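PDB 2V84: Spermidine/putrescine ABC transporter, periplasmic binding protein from Treponema pallidum, which probably binds polyamines such as spermidine and putrescine as the periplasmic receptor lipoprotein of an ABC transporter. Local coordinates for residues R153-D164 / W200-S209. Numbering follows the deposited sequence.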
ATOM      1  N   ARG A 153     -17.141 -13.655  12.360  1.00 30.22           N
ATOM      2  CA  ARG A 153     -18.418 -13.368  13.028  1.00 31.33           C
ATOM      3  C   ARG A 153     -19.611 -13.737  12.169  1.00 31.52           C
ATOM      4  O   ARG A 153     -19.925 -13.042  11.219  1.00 31.56           O
ATOM      5  CB  ARG A 153     -18.512 -11.897  13.416  1.00 31.28           C
ATOM      6  CG  ARG A 153     -17.624 -11.601  14.585  1.00 32.92           C
ATOM      7  CD  ARG A 153     -17.881 -10.279  15.202  1.00 34.69           C
ATOM      8  NE  ARG A 153     -19.265 -10.021  15.625  1.00 34.93           N
ATOM      9  CZ  ARG A 153     -19.582  -8.925  16.295  1.00 34.37           C
ATOM     10  NH1 ARG A 153     -18.617  -8.081  16.632  1.00 34.68           N
ATOM     11  NH2 ARG A 153     -20.825  -8.670  16.657  1.00 34.51           N
ATOM     12  N   LYS A 154     -20.275 -14.830  12.535  1.00 32.82           N
ATOM     13  CA  LYS A 154     -21.456 -15.323  11.813  1.00 34.11           C
ATOM     14  C   LYS A 154     -22.674 -14.403  11.862  1.00 33.80           C
ATOM     15  O   LYS A 154     -23.477 -14.416  10.923  1.00 33.14           O
ATOM     16  CB  LYS A 154     -21.800 -16.764  12.221  1.00 34.14           C
ATOM     17  CG  LYS A 154     -20.753 -17.758  11.683  1.00 35.29           C
ATOM     18  CD  LYS A 154     -21.220 -19.217  11.629  1.00 36.25           C
ATOM     19  CE  LYS A 154     -20.019 -20.137  11.343  1.00 39.16           C
ATOM     20  NZ  LYS A 154     -20.359 -21.582  11.133  1.00 41.48           N
ATOM     21  N   ASP A 155     -22.768 -13.593  12.922  1.00 33.58           N
ATOM     22  CA  ASP A 155     -23.807 -12.569  13.078  1.00 34.46           C
ATOM     23  C   ASP A 155     -23.696 -11.379  12.114  1.00 34.57           C
ATOM     24  O   ASP A 155     -24.650 -10.602  11.958  1.00 34.86           O
ATOM     25  CB  ASP A 155     -23.922 -12.106  14.541  1.00 34.32           C
ATOM     26  CG  ASP A 155     -22.705 -11.322  15.036  1.00 34.58           C
ATOM     27  OD1 ASP A 155     -21.548 -11.714  14.785  1.00 32.70           O
ATOM     28  OD2 ASP A 155     -22.915 -10.304  15.728  1.00 33.72           O
ATOM     29  N   LEU A 156     -22.544 -11.266  11.453  1.00 34.06           N
ATOM     30  CA  LEU A 156     -22.299 -10.249  10.424  1.00 33.70           C
ATOM     31  C   LEU A 156     -22.172 -10.859   9.027  1.00 33.34           C
ATOM     32  O   LEU A 156     -21.791 -10.174   8.076  1.00 32.74           O
ATOM     33  CB  LEU A 156     -21.043  -9.433  10.781  1.00 33.50           C
ATOM     34  CG  LEU A 156     -20.982  -8.822  12.192  1.00 33.72           C
ATOM     35  CD1 LEU A 156     -19.597  -8.281  12.474  1.00 34.87           C
ATOM     36  CD2 LEU A 156     -22.023  -7.728  12.349  1.00 36.54           C
ATOM     37  N   ALA A 157     -22.508 -12.143   8.899  1.00 33.50           N
ATOM     38  CA  ALA A 157     -22.370 -12.847   7.628  1.00 33.39           C
ATOM     39  C   ALA A 157     -23.121 -12.150   6.499  1.00 33.70           C
ATOM     40  O   ALA A 157     -24.258 -11.679   6.681  1.00 33.13           O
ATOM     41  CB  ALA A 157     -22.811 -14.296   7.760  1.00 34.07           C
ATOM     42  N   TYR A 158     -22.459 -12.072   5.342  1.00 33.86           N
ATOM     43  CA  TYR A 158     -22.959 -11.395   4.135  1.00 34.71           C
ATOM     44  C   TYR A 158     -23.151  -9.894   4.338  1.00 33.46           C
ATOM     45  O   TYR A 158     -23.978  -9.257   3.683  1.00 32.91           O
ATOM     46  CB  TYR A 158     -24.241 -12.067   3.603  1.00 36.93           C
ATOM     47  CG  TYR A 158     -24.209 -13.585   3.725  1.00 40.29           C
ATOM     48  CD1 TYR A 158     -23.223 -14.347   3.069  1.00 42.15           C
ATOM     49  CD2 TYR A 158     -25.148 -14.256   4.522  1.00 41.96           C
ATOM     50  CE1 TYR A 158     -23.189 -15.739   3.195  1.00 43.26           C
ATOM     51  CE2 TYR A 158     -25.123 -15.647   4.656  1.00 42.17           C
ATOM     52  CZ  TYR A 158     -24.151 -16.378   3.990  1.00 42.36           C
ATOM     53  OH  TYR A 158     -24.144 -17.754   4.134  1.00 42.98           O
ATOM     54  N   ARG A 159     -22.390  -9.329   5.269  1.00 31.81           N
ATOM     55  CA  ARG A 159     -22.340  -7.886   5.449  1.00 31.15           C
ATOM     56  C   ARG A 159     -20.898  -7.457   5.641  1.00 29.50           C
ATOM     57  O   ARG A 159     -20.631  -6.411   6.197  1.00 29.34           O
ATOM     58  CB  ARG A 159     -23.222  -7.432   6.629  1.00 30.86           C
ATOM     59  CG  ARG A 159     -24.703  -7.726   6.435  1.00 32.18           C
ATOM     60  CD  ARG A 159     -25.568  -6.952   7.435  1.00 33.49           C
ATOM     61  NE  ARG A 159     -25.413  -7.458   8.792  1.00 38.30           N
ATOM     62  CZ  ARG A 159     -25.660  -6.752   9.897  1.00 40.99           C
ATOM     63  NH1 ARG A 159     -26.058  -5.487   9.820  1.00 40.26           N
ATOM     64  NH2 ARG A 159     -25.485  -7.319  11.089  1.00 43.18           N
ATOM     65  N   MET A 160     -19.973  -8.292   5.168  1.00 27.83           N
ATOM     66  CA  MET A 160     -18.539  -8.024   5.261  1.00 26.80           C
ATOM     67  C   MET A 160     -17.854  -8.312   3.939  1.00 25.76           C
ATOM     68  O   MET A 160     -18.351  -9.103   3.133  1.00 25.67           O
ATOM     69  CB  MET A 160     -17.921  -8.894   6.363  1.00 26.41           C
ATOM     70  CG  MET A 160     -18.547  -8.635   7.746  1.00 25.71           C
ATOM     71  SD  MET A 160     -17.603  -9.390   9.095  1.00 28.39           S
ATOM     72  CE  MET A 160     -17.949 -11.129   8.817  1.00 26.95           C
ATOM     73  N   SER A 161     -16.717  -7.653   3.712  1.00 24.85           N
ATOM     74  CA  SER A 161     -15.820  -8.002   2.615  1.00 24.78           C
ATOM     75  C   SER A 161     -14.377  -8.014   3.093  1.00 24.59           C
ATOM     76  O   SER A 161     -14.021  -7.374   4.103  1.00 24.97           O
ATOM     77  CB  SER A 161     -15.975  -7.022   1.436  1.00 24.30           C
ATOM     78  OG  SER A 161     -15.479  -5.713   1.750  1.00 23.97           O
ATOM     79  N   MET A 162     -13.548  -8.786   2.383  1.00 25.58           N
ATOM     80  CA  MET A 162     -12.126  -8.694   2.521  1.00 24.54           C
ATOM     81  C   MET A 162     -11.583  -8.268   1.176  1.00 25.28           C
ATOM     82  O   MET A 162     -12.298  -8.318   0.161  1.00 24.74           O
ATOM     83  CB  MET A 162     -11.505 -10.021   3.018  1.00 25.24           C
ATOM     84  CG  MET A 162     -11.890 -10.342   4.486  1.00 23.92           C
ATOM     85  SD  MET A 162     -10.942 -11.721   5.133  1.00 24.93           S
ATOM     86  CE  MET A 162      -9.425 -10.883   5.534  1.00 25.31           C
ATOM     87  N   MET A 163     -10.318  -7.856   1.152  0.50 25.30           N
ATOM     88  CA  MET A 163      -9.724  -7.334  -0.078  0.50 26.24           C
ATOM     89  C   MET A 163      -9.418  -8.427  -1.092  0.50 26.37           C
ATOM     90  O   MET A 163      -9.106  -9.559  -0.709  0.50 26.11           O
ATOM     91  CB  MET A 163      -8.470  -6.517   0.233  0.50 26.29           C
ATOM     92  CG  MET A 163      -8.776  -5.168   0.859  0.50 26.76           C
ATOM     93  SD  MET A 163      -7.420  -3.990   0.645  0.50 28.60           S
ATOM     94  CE  MET A 163      -6.246  -4.616   1.821  0.50 29.66           C
ATOM     95  N   ASP A 164      -9.508  -8.074  -2.380  1.00 25.82           N
ATOM     96  CA  ASP A 164      -9.264  -8.990  -3.482  1.00 26.70           C
ATOM     97  C   ASP A 164      -7.760  -8.903  -3.757  1.00 27.02           C
ATOM     98  O   ASP A 164      -7.303  -8.463  -4.825  1.00 27.23           O
ATOM     99  CB  ASP A 164     -10.079  -8.569  -4.707  1.00 26.61           C
ATOM    100  CG  ASP A 164     -10.092  -9.613  -5.806  1.00 28.40           C
ATOM    101  OD1 ASP A 164      -9.315 -10.603  -5.738  1.00 30.69           O
ATOM    102  OD2 ASP A 164     -10.850  -9.414  -6.775  1.00 28.66           O
ATOM    103  N   TRP A 200     -13.364 -17.358   7.456  1.00 26.26           N
ATOM    104  CA  TRP A 200     -13.647 -15.983   7.047  1.00 25.82           C
ATOM    105  C   TRP A 200     -14.501 -15.909   5.804  1.00 26.47           C
ATOM    106  O   TRP A 200     -15.524 -15.254   5.809  1.00 26.28           O
ATOM    107  CB  TRP A 200     -12.354 -15.188   6.850  1.00 24.67           C
ATOM    108  CG  TRP A 200     -11.535 -15.044   8.099  1.00 24.23           C
ATOM    109  CD1 TRP A 200     -11.922 -15.338   9.381  1.00 22.52           C
ATOM    110  CD2 TRP A 200     -10.190 -14.566   8.183  1.00 23.32           C
ATOM    111  NE1 TRP A 200     -10.905 -15.077  10.253  1.00 23.55           N
ATOM    112  CE2 TRP A 200      -9.823 -14.598   9.549  1.00 23.84           C
ATOM    113  CE3 TRP A 200      -9.256 -14.094   7.233  1.00 24.93           C
ATOM    114  CZ2 TRP A 200      -8.566 -14.173  10.001  1.00 24.25           C
ATOM    115  CZ3 TRP A 200      -7.994 -13.683   7.677  1.00 22.64           C
ATOM    116  CH2 TRP A 200      -7.666 -13.714   9.059  1.00 24.39           C
ATOM    117  N   LYS A 201     -14.071 -16.573   4.733  1.00 27.18           N
ATOM    118  CA  LYS A 201     -14.804 -16.562   3.462  1.00 28.37           C
ATOM    119  C   LYS A 201     -16.323 -16.834   3.555  1.00 29.44           C
ATOM    120  O   LYS A 201     -17.104 -16.157   2.852  1.00 29.50           O
ATOM    121  CB  LYS A 201     -14.123 -17.518   2.459  1.00 28.22           C
ATOM    122  CG  LYS A 201     -14.836 -17.689   1.115  1.00 28.42           C
ATOM    123  CD  LYS A 201     -14.013 -18.624   0.206  1.00 28.13           C
ATOM    124  CE  LYS A 201     -14.799 -19.066  -1.034  1.00 28.93           C
ATOM    125  NZ  LYS A 201     -13.983 -19.977  -1.896  1.00 31.01           N
ATOM    126  N   PRO A 202     -16.761 -17.798   4.410  1.00 29.98           N
ATOM    127  CA  PRO A 202     -18.199 -18.082   4.497  1.00 30.22           C
ATOM    128  C   PRO A 202     -19.056 -16.900   4.962  1.00 29.80           C
ATOM    129  O   PRO A 202     -20.266 -16.901   4.751  1.00 30.23           O
ATOM    130  CB  PRO A 202     -18.271 -19.194   5.555  1.00 30.01           C
ATOM    131  CG  PRO A 202     -16.969 -19.810   5.540  1.00 30.52           C
ATOM    132  CD  PRO A 202     -16.010 -18.692   5.309  1.00 30.27           C
ATOM    133  N   ASN A 203     -18.432 -15.917   5.604  1.00 29.91           N
ATOM    134  CA  ASN A 203     -19.146 -14.747   6.123  1.00 28.65           C
ATOM    135  C   ASN A 203     -19.082 -13.538   5.217  1.00 28.56           C
ATOM    136  O   ASN A 203     -19.682 -12.506   5.514  1.00 27.39           O
ATOM    137  CB  ASN A 203     -18.613 -14.375   7.500  1.00 29.02           C
ATOM    138  CG  ASN A 203     -18.769 -15.490   8.488  1.00 28.74           C
ATOM    139  OD1 ASN A 203     -19.824 -16.101   8.581  1.00 28.17           O
ATOM    140  ND2 ASN A 203     -17.714 -15.781   9.214  1.00 29.90           N
ATOM    141  N   LEU A 204     -18.346 -13.675   4.113  1.00 28.74           N
ATOM    142  CA  LEU A 204     -18.091 -12.565   3.185  1.00 29.64           C
ATOM    143  C   LEU A 204     -19.076 -12.523   2.028  1.00 30.41           C
ATOM    144  O   LEU A 204     -19.366 -13.559   1.430  1.00 31.57           O
ATOM    145  CB  LEU A 204     -16.676 -12.692   2.584  1.00 29.00           C
ATOM    146  CG  LEU A 204     -15.483 -12.772   3.537  1.00 27.15           C
ATOM    147  CD1 LEU A 204     -14.190 -12.834   2.729  1.00 27.01           C
ATOM    148  CD2 LEU A 204     -15.421 -11.611   4.523  1.00 27.98           C
ATOM    149  N   VAL A 205     -19.526 -11.320   1.668  1.00 30.92           N
ATOM    150  CA  VAL A 205     -20.233 -11.112   0.387  1.00 31.40           C
ATOM    151  C   VAL A 205     -19.311 -11.473  -0.771  1.00 30.98           C
ATOM    152  O   VAL A 205     -19.707 -12.160  -1.714  1.00 31.00           O
ATOM    153  CB  VAL A 205     -20.739  -9.636   0.227  1.00 31.48           C
ATOM    154  CG1 VAL A 205     -21.305  -9.384  -1.168  1.00 31.82           C
ATOM    155  CG2 VAL A 205     -21.769  -9.298   1.295  1.00 31.43           C
ATOM    156  N   LYS A 206     -18.066 -11.005  -0.695  1.00 30.53           N
ATOM    157  CA  LYS A 206     -17.086 -11.268  -1.714  1.00 30.21           C
ATOM    158  C   LYS A 206     -15.751 -10.718  -1.264  1.00 29.49           C
ATOM    159  O   LYS A 206     -15.647 -10.102  -0.192  1.00 28.82           O
ATOM    160  CB  LYS A 206     -17.492 -10.621  -3.049  1.00 31.01           C
ATOM    161  CG  LYS A 206     -17.640  -9.106  -2.998  1.00 34.02           C
ATOM    162  CD  LYS A 206     -18.292  -8.595  -4.271  1.00 38.29           C
ATOM    163  CE  LYS A 206     -18.114  -7.105  -4.405  1.00 40.59           C
ATOM    164  NZ  LYS A 206     -19.197  -6.518  -5.266  1.00 44.94           N
ATOM    165  N   PHE A 207     -14.734 -10.987  -2.076  1.00 28.77           N
ATOM    166  CA  PHE A 207     -13.467 -10.291  -1.993  1.00 27.94           C
ATOM    167  C   PHE A 207     -13.572  -9.087  -2.890  1.00 27.31           C
ATOM    168  O   PHE A 207     -14.031  -9.203  -4.024  1.00 27.90           O
ATOM    169  CB  PHE A 207     -12.319 -11.209  -2.454  1.00 28.52           C
ATOM    170  CG  PHE A 207     -12.120 -12.393  -1.562  1.00 29.34           C
ATOM    171  CD1 PHE A 207     -11.507 -12.240  -0.319  1.00 26.71           C
ATOM    172  CD2 PHE A 207     -12.579 -13.661  -1.948  1.00 31.41           C
ATOM    173  CE1 PHE A 207     -11.325 -13.335   0.530  1.00 26.67           C
ATOM    174  CE2 PHE A 207     -12.421 -14.764  -1.100  1.00 31.93           C
ATOM    175  CZ  PHE A 207     -11.789 -14.592   0.149  1.00 29.44           C
ATOM    176  N   ASP A 208     -13.132  -7.933  -2.399  1.00 26.57           N
ATOM    177  CA  ASP A 208     -13.383  -6.665  -3.087  1.00 26.15           C
ATOM    178  C   ASP A 208     -12.308  -5.653  -2.730  1.00 25.66           C
ATOM    179  O   ASP A 208     -12.152  -5.304  -1.563  1.00 24.53           O
ATOM    180  CB  ASP A 208     -14.775  -6.162  -2.651  1.00 25.74           C
ATOM    181  CG  ASP A 208     -15.323  -5.024  -3.526  1.00 28.06           C
ATOM    182  OD1 ASP A 208     -14.646  -4.539  -4.444  1.00 31.99           O
ATOM    183  OD2 ASP A 208     -16.454  -4.598  -3.233  1.00 26.01           O
ATOM    184  N   SER A 209     -11.579  -5.184  -3.746  1.00 25.14           N
ATOM    185  CA  SER A 209     -10.593  -4.122  -3.590  1.00 26.90           C
ATOM    186  C   SER A 209     -11.036  -2.768  -4.196  1.00 28.17           C
ATOM    187  O   SER A 209     -10.292  -1.791  -4.094  1.00 28.86           O
ATOM    188  CB  SER A 209      -9.256  -4.537  -4.190  1.00 27.34           C
ATOM    189  OG  SER A 209      -8.564  -5.459  -3.351  1.00 25.43           O
TER
HETATM  190  O   HOH W   1     -12.909  -5.301   1.436  1.00 21.99           O
HETATM  191  O   HOH W   2      -6.179  -5.216  -4.187  1.00 32.67           O
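Strand 160-162 pairs in parallel with the broken strand 204-207, which turns a corner at Val205; Met162 with Phe207 is the sound pair, and the N-H of Val205 bonds Met160 O (2.9 Å) and that of Asp208 Met162 O (2.7 Å). Before the strand, in the type II turn Leu156 to Arg159, Tyr158 N bonds Asn203 O (2.8 Å). Met162 carries most of the apolar packing. Its CG lies on both methyls of Leu204, and its CB faces CD1 of Phe207. SD reaches Trp200 CE3 at 3.6 Å in an oblique Met-aromatic contact, and the bend at the third torsion (80°) turns CE back to the same carbon, also at 3.6 Å. Asn203 lies alongside Met160, its CB against CE at 3.6 Å, while its OD1 rests by Ala157 CB and Lys154 CG and its ND2 bonds Phe151 O. Ser161 OG donates to a water that in turn donates to Asp208 O. Beyond the pairing, Ser209 OG accepts a bent bond from Asp164 N (2.9 Å), and the Asp164 carboxylate pairs with Arg341. Strand 223-226 flanks 160-162 on its other side. Joined through helices 166-176 and 186-200, the strands form a beta-alpha-beta crossover in one lobe of the solute-binding fold; just past strand 160-162, Met163 touches Glu168, a predicted spermidine-binding residue.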